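Local coordinates for endoglucanase (Humicola insolens, PDB 1DYS), which hydrolyses internal beta-1,4-glucosidic bonds in cellulose, and probably in related beta-glucans, as a family 6 glycoside hydrolase of plant biomass breakdown, at residues A[90-95]-A[141-146]; A[158-163]-A[204-209]; A[217-222]-A[241-246]. All coordinates share one frame; numbering follows the deposited sequence. Where two conformers were deposited one is given.

Interaction 1: residues A[90-95]-A[141-146]; sequences DRDCSA and IGNMVT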
loop_
_atom_site.group_PDB
_atom_site.type_symbol
_atom_site.label_atom_id
_atom_site.label_comp_id
_atom_site.label_asym_id
_atom_site.label_seq_id
_atom_site.Cartn_x
_atom_site.Cartn_y
_atom_site.Cartn_z
ATOM N N ASP A 90 5.379 -0.878 -12.923
ATOM C CA ASP A 90 5.577 0.563 -12.913
ATOM C C ASP A 90 4.249 1.315 -13.045
ATOM O O ASP A 90 4.111 2.351 -13.726
ATOM C CB ASP A 90 6.526 1.015 -14.038
ATOM C CG ASP A 90 7.966 0.618 -13.744
ATOM O OD1 ASP A 90 8.178 -0.091 -12.732
ATOM O OD2 ASP A 90 8.859 1.007 -14.537
ATOM N N ARG A 91 3.247 0.735 -12.406
ATOM C CA ARG A 91 1.878 1.231 -12.330
ATOM C C ARG A 91 1.802 2.708 -11.990
ATOM O O ARG A 91 2.599 3.204 -11.193
ATOM C CB ARG A 91 1.183 0.458 -11.187
ATOM C CG ARG A 91 -0.332 0.333 -11.373
ATOM C CD ARG A 91 -0.910 -0.718 -10.436
ATOM N NE ARG A 91 -0.890 -0.262 -9.024
ATOM C CZ ARG A 91 -1.406 -1.033 -8.068
ATOM N NH1 ARG A 91 -1.970 -2.229 -8.244
ATOM N NH2 ARG A 91 -1.322 -0.541 -6.803
ATOM N N ASP A 92 0.909 3.450 -12.699
ATOM C CA ASP A 92 0.769 4.884 -12.478
ATOM C C ASP A 92 2.123 5.589 -12.583
ATOM O O ASP A 92 2.551 6.334 -11.710
ATOM C CB ASP A 92 0.151 5.186 -11.111
ATOM C CG ASP A 92 -1.249 4.613 -10.999
ATOM O OD1 ASP A 92 -2.107 5.143 -11.742
ATOM O OD2 ASP A 92 -1.546 3.663 -10.234
ATOM N N CYS A 93 2.733 5.438 -13.782
ATOM C CA CYS A 93 4.133 5.873 -13.899
ATOM C C CYS A 93 4.352 7.341 -13.662
ATOM O O CYS A 93 5.441 7.823 -13.289
ATOM C CB CYS A 93 4.717 5.405 -15.245
ATOM S SG CYS A 93 3.992 6.210 -16.684
ATOM N N SER A 94 3.351 8.208 -13.899
ATOM C CA SER A 94 3.521 9.643 -13.755
ATOM C C SER A 94 3.898 10.071 -12.354
ATOM O O SER A 94 4.517 11.142 -12.250
ATOM C CB SER A 94 2.309 10.427 -14.248
ATOM O OG SER A 94 2.211 10.341 -15.670
ATOM N N ALA A 95 3.710 9.245 -11.325
ATOM C CA ALA A 95 4.121 9.587 -9.977
ATOM C C ALA A 95 5.588 9.226 -9.750
ATOM O O ALA A 95 6.155 9.656 -8.747
ATOM C CB ALA A 95 3.188 8.886 -9.010
ATOM N N ILE A 141 -3.448 3.864 -19.988
ATOM C CA ILE A 141 -3.388 4.644 -21.261
ATOM C C ILE A 141 -3.227 6.117 -21.052
ATOM O O ILE A 141 -2.490 6.803 -21.787
ATOM C CB ILE A 141 -4.619 4.253 -22.075
ATOM C CG1 ILE A 141 -4.419 2.808 -22.548
ATOM C CG2 ILE A 141 -4.812 5.170 -23.290
ATOM C CD1 ILE A 141 -5.638 2.269 -23.259
ATOM N N GLY A 142 -3.821 6.698 -20.008
ATOM C CA GLY A 142 -3.631 8.111 -19.682
ATOM C C GLY A 142 -2.140 8.389 -19.491
ATOM O O GLY A 142 -1.590 9.313 -20.079
ATOM N N ASN A 143 -1.484 7.588 -18.663
ATOM C CA ASN A 143 -0.058 7.740 -18.376
ATOM C C ASN A 143 0.782 7.542 -19.634
ATOM O O ASN A 143 1.838 8.185 -19.768
ATOM C CB ASN A 143 0.276 6.767 -17.249
ATOM C CG ASN A 143 -0.038 7.234 -15.846
ATOM O OD1 ASN A 143 0.718 8.041 -15.319
ATOM N ND2 ASN A 143 -1.116 6.706 -15.286
ATOM N N MET A 144 0.355 6.692 -20.560
ATOM C CA MET A 144 1.052 6.488 -21.818
ATOM C C MET A 144 0.918 7.670 -22.778
ATOM O O MET A 144 1.942 8.043 -23.385
ATOM C CB MET A 144 0.519 5.260 -22.549
ATOM C CG MET A 144 1.389 4.022 -22.515
ATOM S SD MET A 144 0.325 2.603 -22.824
ATOM C CE MET A 144 0.032 2.028 -21.154
ATOM N N VAL A 145 -0.248 8.278 -22.899
ATOM C CA VAL A 145 -0.468 9.432 -23.764
ATOM C C VAL A 145 0.164 10.730 -23.297
ATOM O O VAL A 145 0.642 11.556 -24.088
ATOM C CB VAL A 145 -1.986 9.729 -23.920
ATOM C CG1 VAL A 145 -2.269 11.114 -24.496
ATOM C CG2 VAL A 145 -2.670 8.675 -24.764
ATOM N N THR A 146 0.044 11.051 -22.023
ATOM C CA THR A 146 0.523 12.336 -21.522
ATOM C C THR A 146 1.772 12.202 -20.675
ATOM O O THR A 146 2.322 13.193 -20.194
ATOM C CB THR A 146 -0.625 13.009 -20.744
ATOM O OG1 THR A 146 -0.952 12.143 -19.641
ATOM C CG2 THR A 146 -1.860 13.184 -21.615
HETATM O O HOH W 1 -1.957 7.715 -12.608
HETATM O O HOH W 2 0.860 12.419 -17.179
#
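S94 and N143 show how one side-chain amide can hold a loop against a helix. N143 OD1 accepts from the backbone, S94 N at 3.0 Å with an N-H...O angle of 150°, and S94 OG lies 2.8 Å from N143 OD1 in the one of its two conformers described. The two donors come from opposite faces of the amide, and the backbone N sits well above its plane. N143 CG lies beside its own backbone N (chi1 -82°), which carries the amide out to the loop; N143 CB, behind it, packs 3.8 Å from C93 SG, the close-packed part. The other side is looser and watery: one water bridges N143 ND2 to D92 OD1, which are themselves 4.0 Å apart, and another joins S94 OG to T146 OG1. N143 ND2 also donates to D139 O, while D92 OD2 is held by S99 and Y86; D92 and D139 are the probable catalytic aspartates, so the amide NH2 is linked to D139 through its backbone O and to D92 through a water on its carboxylate. A leucine in place of N143 would probably leave S94 N without its acceptor and the water beside D92 without its mate. Around this junction, the C93-C152 disulfide ties the loop following strand 79-85 to helix 150-169, W186 of helix 184-187 packs on N143, and helix 140-146 also rests on helix 190-207.

Interaction 2: residues A[158-163]-A[204-209]; sequences PQQEAI and LQKAGN
The aliphatic part of K206 lies across Q160, a contact made of methylenes and one carbonyl oxygen although both side chains end in polar groups. Q160 CG stands beside the backbone N (chi1 -66°) and the chain runs straight on from there, but the amide is turned so that OE1 lies nearly eclipsed with CB. Both atoms therefore face the lysine: K206 CE is 3.1 Å from Q160 OE1 and 4.0 Å from Q160 CB. The same rotation sends the amide nitrogen to the far side, where Q160 NE2 donates to E199 OE2, and this bond fixes which way the amide faces. K206 likewise starts with CG beside its backbone N, and remains nearly extended as far as CE, laying CD 4.0 Å from Q160 CB. The chain then bends at its last torsion (chi4 -58°), which swings the ammonium away, leaving K206 NZ 4.1 Å from Q160 OE1, too long for a hydrogen bond. The oxygen thus meets a carbon whose hydrogens are probably polarised by the neighbouring ammonium. In the family 6 fold, a distorted alpha/beta barrel, helices 150-169 and 190-207 each lie in a beta-alpha-beta crossover, before and after strand 175-180, and here they pack side by side on the outside. The backbones are closest at E161 and K206, whose CA atoms are 6.4 Å apart. E161 differs in its first torsion, with CG opposite the backbone nitrogen, and its extended chain leaves the pair to form a salt bridge with K113. Just past the lysine, helix 190-207 gives way to G208, whose positive phi (125°) would press a side chain against the carbonyl oxygen of A207.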
loop_
_atom_site.group_PDB
_atom_site.type_symbol
_atom_site.label_atom_id
_atom_site.label_comp_id
_atom_site.label_asym_id
_atom_site.label_seq_id
_atom_site.Cartn_x
_atom_site.Cartn_y
_atom_site.Cartn_z
ATOM N N PRO A 158 7.389 -1.772 -22.576
ATOM C CA PRO A 158 7.021 -2.930 -21.791
ATOM C C PRO A 158 5.580 -2.822 -21.296
ATOM O O PRO A 158 4.855 -3.837 -21.206
ATOM C CB PRO A 158 8.018 -2.968 -20.608
ATOM C CG PRO A 158 9.205 -2.219 -21.209
ATOM C CD PRO A 158 8.579 -1.104 -22.044
ATOM N N GLN A 159 5.108 -1.619 -20.998
ATOM C CA GLN A 159 3.714 -1.551 -20.492
ATOM C C GLN A 159 2.727 -1.876 -21.599
ATOM O O GLN A 159 1.712 -2.560 -21.379
ATOM C CB GLN A 159 3.410 -0.235 -19.794
ATOM C CG GLN A 159 4.061 -0.070 -18.431
ATOM C CD GLN A 159 3.668 1.270 -17.825
ATOM O OE1 GLN A 159 3.310 2.205 -18.518
ATOM N NE2 GLN A 159 3.724 1.356 -16.508
ATOM N N GLN A 160 3.025 -1.472 -22.832
ATOM C CA GLN A 160 2.154 -1.812 -23.960
ATOM C C GLN A 160 2.142 -3.311 -24.174
ATOM O O GLN A 160 1.109 -3.950 -24.391
ATOM C CB GLN A 160 2.552 -1.106 -25.246
ATOM C CG GLN A 160 2.391 0.416 -25.218
ATOM C CD GLN A 160 2.899 1.030 -26.511
ATOM O OE1 GLN A 160 3.580 0.369 -27.298
ATOM N NE2 GLN A 160 2.624 2.296 -26.781
ATOM N N GLU A 161 3.330 -3.937 -24.063
ATOM C CA GLU A 161 3.434 -5.380 -24.169
ATOM C C GLU A 161 2.675 -6.070 -23.030
ATOM O O GLU A 161 1.999 -7.075 -23.253
ATOM C CB GLU A 161 4.907 -5.825 -24.155
ATOM C CG GLU A 161 5.047 -7.342 -24.158
ATOM C CD GLU A 161 6.482 -7.813 -24.313
ATOM O OE1 GLU A 161 7.336 -6.991 -24.709
ATOM O OE2 GLU A 161 6.760 -9.006 -24.060
ATOM N N ALA A 162 2.748 -5.506 -21.813
ATOM C CA ALA A 162 2.016 -6.097 -20.701
ATOM C C ALA A 162 0.504 -6.099 -20.924
ATOM O O ALA A 162 -0.162 -7.106 -20.664
ATOM C CB ALA A 162 2.268 -5.367 -19.382
ATOM N N ILE A 163 -0.018 -4.959 -21.363
ATOM C CA ILE A 163 -1.477 -4.863 -21.546
ATOM C C ILE A 163 -1.937 -5.751 -22.708
ATOM O O ILE A 163 -2.932 -6.502 -22.663
ATOM C CB ILE A 163 -1.885 -3.407 -21.743
ATOM C CG1 ILE A 163 -1.559 -2.538 -20.516
ATOM C CG2 ILE A 163 -3.400 -3.398 -21.990
ATOM C CD1 ILE A 163 -1.959 -1.074 -20.660
ATOM N N LEU A 204 -3.716 -2.976 -29.194
ATOM C CA LEU A 204 -4.467 -4.078 -29.790
ATOM C C LEU A 204 -3.626 -4.834 -30.815
ATOM O O LEU A 204 -3.692 -6.073 -30.901
ATOM C CB LEU A 204 -5.762 -3.544 -30.415
ATOM C CG LEU A 204 -6.838 -3.202 -29.363
ATOM C CD1 LEU A 204 -8.070 -2.616 -30.020
ATOM C CD2 LEU A 204 -7.224 -4.458 -28.601
ATOM N N GLN A 205 -2.793 -4.113 -31.575
ATOM C CA GLN A 205 -1.897 -4.818 -32.503
ATOM C C GLN A 205 -1.004 -5.799 -31.745
ATOM O O GLN A 205 -0.842 -6.939 -32.180
ATOM C CB GLN A 205 -1.006 -3.867 -33.280
ATOM C CG GLN A 205 -1.735 -2.854 -34.145
ATOM C CD GLN A 205 -0.744 -1.900 -34.793
ATOM O OE1 GLN A 205 -0.900 -0.676 -34.778
ATOM N NE2 GLN A 205 0.307 -2.474 -35.370
ATOM N N LYS A 206 -0.433 -5.377 -30.617
ATOM C CA LYS A 206 0.406 -6.220 -29.783
ATOM C C LYS A 206 -0.324 -7.385 -29.152
ATOM O O LYS A 206 0.278 -8.471 -29.041
ATOM C CB LYS A 206 1.088 -5.376 -28.689
ATOM C CG LYS A 206 1.764 -4.170 -29.307
ATOM C CD LYS A 206 2.841 -3.577 -28.429
ATOM C CE LYS A 206 3.286 -2.224 -28.972
ATOM N NZ LYS A 206 3.800 -2.341 -30.372
ATOM N N ALA A 207 -1.612 -7.285 -28.869
ATOM C CA ALA A 207 -2.404 -8.394 -28.347
ATOM C C ALA A 207 -2.653 -9.402 -29.477
ATOM O O ALA A 207 -2.874 -10.576 -29.214
ATOM C CB ALA A 207 -3.745 -7.970 -27.758
ATOM N N GLY A 208 -2.576 -8.888 -30.708
ATOM C CA GLY A 208 -2.630 -9.816 -31.842
ATOM C C GLY A 208 -3.730 -9.456 -32.814
ATOM O O GLY A 208 -4.504 -8.533 -32.591
ATOM N N ASN A 209 -3.795 -10.223 -33.899
ATOM C CA ASN A 209 -4.816 -10.028 -34.905
ATOM C C ASN A 209 -6.187 -10.494 -34.433
ATOM O O ASN A 209 -7.125 -9.702 -34.579
ATOM C CB ASN A 209 -4.490 -10.736 -36.220
ATOM C CG ASN A 209 -3.278 -10.260 -36.976
ATOM O OD1 ASN A 209 -3.037 -10.747 -38.092
ATOM N ND2 ASN A 209 -2.484 -9.351 -36.424
#

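Interaction 3: residues A[217-222]-A[241-246]; sequences SSNVSN and PDESRY
E243, in the first turn of helix 243-255, reaches S218 and N219 where parallel strand 215-218 of the alpha/beta barrel gives way to a loop. This is the C-terminal end of the strand, the end at which such barrels carry their active site, and N222, which closes the type II turn begun by N219, probably binds substrate. The CB of E243 points to the strand. Its CG lies 3.9 Å from N219 CG, and there the chain bends (chi2 -71°), folding the carboxylate over the amide instead of past it. E243 CD consequently lies 3.9 Å from N219 CB, with the two flat groups stacked and only 23° apart in tilt. At the tip the oxygens divide. E243 OE1 receives S218 OG at 2.8 Å, in the one of two serine conformers described, nearly in line with the C-O bond; E243 OE2 accepts from G184 N and N224 ND2. Three donors thus grip a buried carboxylate, and its place at the start of a helix is likely to favour the negative charge. N219 is itself pinned, its ND2 to D266 O and its OD1 to N224 N. One turn along the helix, Y246 presents a ring edge to the serine, CE2 3.9 Å from S218 CB, while its hydroxyl bonds to V181 O. The helix opens with D242 as N-cap: OD1 accepts R245 N, and the R245 side chain returns side-on to both carboxylate oxygens in a salt bridge. P241 CG sits over the centre of that guanidinium, 3.4 Å above its plane.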
loop_
_atom_site.group_PDB
_atom_site.type_symbol
_atom_site.label_atom_id
_atom_site.label_comp_id
_atom_site.label_asym_id
_atom_site.label_seq_id
_atom_site.Cartn_x
_atom_site.Cartn_y
_atom_site.Cartn_z
ATOM N N SER A 217 -13.372 1.698 -20.412
ATOM C CA SER A 217 -14.021 2.155 -19.178
ATOM C C SER A 217 -13.550 3.586 -18.934
ATOM O O SER A 217 -12.473 3.957 -19.406
ATOM C CB SER A 217 -13.696 1.256 -17.981
ATOM O OG SER A 217 -12.278 1.121 -17.765
ATOM N N SER A 218 -14.350 4.368 -18.205
ATOM C CA SER A 218 -13.936 5.743 -17.897
ATOM C C SER A 218 -14.553 6.185 -16.580
ATOM O O SER A 218 -15.510 5.589 -16.079
ATOM C CB SER A 218 -14.311 6.682 -19.036
ATOM O OG SER A 218 -15.719 6.887 -19.031
ATOM N N ASN A 219 -13.936 7.236 -16.025
ATOM C CA ASN A 219 -14.340 7.835 -14.764
ATOM C C ASN A 219 -14.058 6.919 -13.576
ATOM O O ASN A 219 -14.619 7.210 -12.482
ATOM C CB ASN A 219 -15.830 8.239 -14.757
ATOM C CG ASN A 219 -16.135 9.467 -13.898
ATOM O OD1 ASN A 219 -15.345 10.405 -14.000
ATOM N ND2 ASN A 219 -17.238 9.392 -13.156
ATOM N N VAL A 220 -13.291 5.841 -13.752
ATOM C CA VAL A 220 -13.039 4.939 -12.623
ATOM C C VAL A 220 -12.240 5.706 -11.578
ATOM O O VAL A 220 -11.221 6.337 -11.797
ATOM C CB VAL A 220 -12.285 3.669 -13.056
ATOM C CG1 VAL A 220 -11.963 2.865 -11.788
ATOM C CG2 VAL A 220 -13.135 2.916 -14.069
ATOM N N SER A 221 -12.770 5.727 -10.358
ATOM C CA SER A 221 -12.274 6.457 -9.224
ATOM C C SER A 221 -12.402 7.962 -9.365
ATOM O O SER A 221 -11.881 8.612 -8.466
ATOM C CB SER A 221 -10.809 6.148 -8.875
ATOM O OG SER A 221 -10.626 4.721 -8.926
ATOM N N ASN A 222 -13.077 8.441 -10.396
ATOM C CA ASN A 222 -13.206 9.879 -10.589
ATOM C C ASN A 222 -14.642 10.239 -10.184
ATOM O O ASN A 222 -15.317 9.500 -9.498
ATOM C CB ASN A 222 -12.784 10.397 -11.960
ATOM C CG ASN A 222 -12.093 11.727 -11.852
ATOM O OD1 ASN A 222 -12.757 12.740 -11.645
ATOM N ND2 ASN A 222 -10.757 11.768 -11.968
ATOM N N PRO A 241 -17.176 17.423 -21.763
ATOM C CA PRO A 241 -17.505 17.969 -20.467
ATOM C C PRO A 241 -18.329 17.117 -19.538
ATOM O O PRO A 241 -18.511 17.501 -18.381
ATOM C CB PRO A 241 -18.178 19.341 -20.741
ATOM C CG PRO A 241 -18.953 18.917 -21.974
ATOM C CD PRO A 241 -18.025 18.053 -22.795
ATOM N N ASP A 242 -18.772 15.957 -20.000
ATOM C CA ASP A 242 -19.381 14.951 -19.139
ATOM C C ASP A 242 -18.970 13.614 -19.748
ATOM O O ASP A 242 -18.362 13.620 -20.846
ATOM C CB ASP A 242 -20.854 15.140 -18.883
ATOM C CG ASP A 242 -21.717 15.137 -20.111
ATOM O OD1 ASP A 242 -21.224 14.679 -21.159
ATOM O OD2 ASP A 242 -22.877 15.599 -20.024
ATOM N N GLU A 243 -19.142 12.539 -18.986
ATOM C CA GLU A 243 -18.676 11.232 -19.434
ATOM C C GLU A 243 -19.467 10.684 -20.596
ATOM O O GLU A 243 -18.922 9.948 -21.422
ATOM C CB GLU A 243 -18.578 10.305 -18.223
ATOM C CG GLU A 243 -17.523 10.851 -17.244
ATOM C CD GLU A 243 -16.114 10.686 -17.810
ATOM O OE1 GLU A 243 -15.769 9.511 -18.050
ATOM O OE2 GLU A 243 -15.418 11.671 -18.064
ATOM N N SER A 244 -20.757 11.038 -20.677
ATOM C CA SER A 244 -21.557 10.614 -21.823
ATOM C C SER A 244 -20.949 11.241 -23.074
ATOM O O SER A 244 -20.803 10.508 -24.055
ATOM C CB SER A 244 -23.014 11.043 -21.676
ATOM O OG SER A 244 -23.715 10.633 -22.858
ATOM N N ARG A 245 -20.569 12.525 -23.065
ATOM C CA ARG A 245 -19.985 13.097 -24.278
ATOM C C ARG A 245 -18.562 12.600 -24.491
ATOM O O ARG A 245 -18.099 12.403 -25.613
ATOM C CB ARG A 245 -20.077 14.612 -24.346
ATOM C CG ARG A 245 -21.546 14.994 -24.655
ATOM C CD ARG A 245 -21.677 16.495 -24.441
ATOM N NE ARG A 245 -21.996 16.789 -23.033
ATOM C CZ ARG A 245 -22.189 18.047 -22.634
ATOM N NH1 ARG A 245 -22.044 19.023 -23.537
ATOM N NH2 ARG A 245 -22.506 18.322 -21.383
ATOM N N TYR A 246 -17.857 12.278 -23.392
ATOM C CA TYR A 246 -16.500 11.719 -23.586
ATOM C C TYR A 246 -16.590 10.391 -24.333
ATOM O O TYR A 246 -15.834 10.204 -25.291
ATOM C CB TYR A 246 -15.812 11.546 -22.231
ATOM C CG TYR A 246 -14.431 10.912 -22.311
ATOM C CD1 TYR A 246 -13.456 11.368 -23.171
ATOM C CD2 TYR A 246 -14.102 9.858 -21.471
ATOM C CE1 TYR A 246 -12.195 10.788 -23.250
ATOM C CE2 TYR A 246 -12.857 9.261 -21.523
ATOM C CZ TYR A 246 -11.901 9.744 -22.401
ATOM O OH TYR A 246 -10.671 9.140 -22.495
#

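From the N terminus the three contacts come in series, none nested and none crossing. Interaction 1 closes a loop of 45 intervening residues, which include helix 108-126 and strand 132-136; interaction 2 opens on the next helix, 150-169, and closes over strand 175-180 and helix 190-207; interaction 3 spans 18 residues without helix or strand, between strand 215-218 and helix 243-255. Interactions 1 and 2 touch where M144 CE packs 3.7 Å from I163 CD1, which joins helix 140-146 to helix 150-169. Interaction 3 stands apart, about 18 Å from interaction 1 centre to centre, and ties the end of strand 215-218 to the helix that follows it, 243-255.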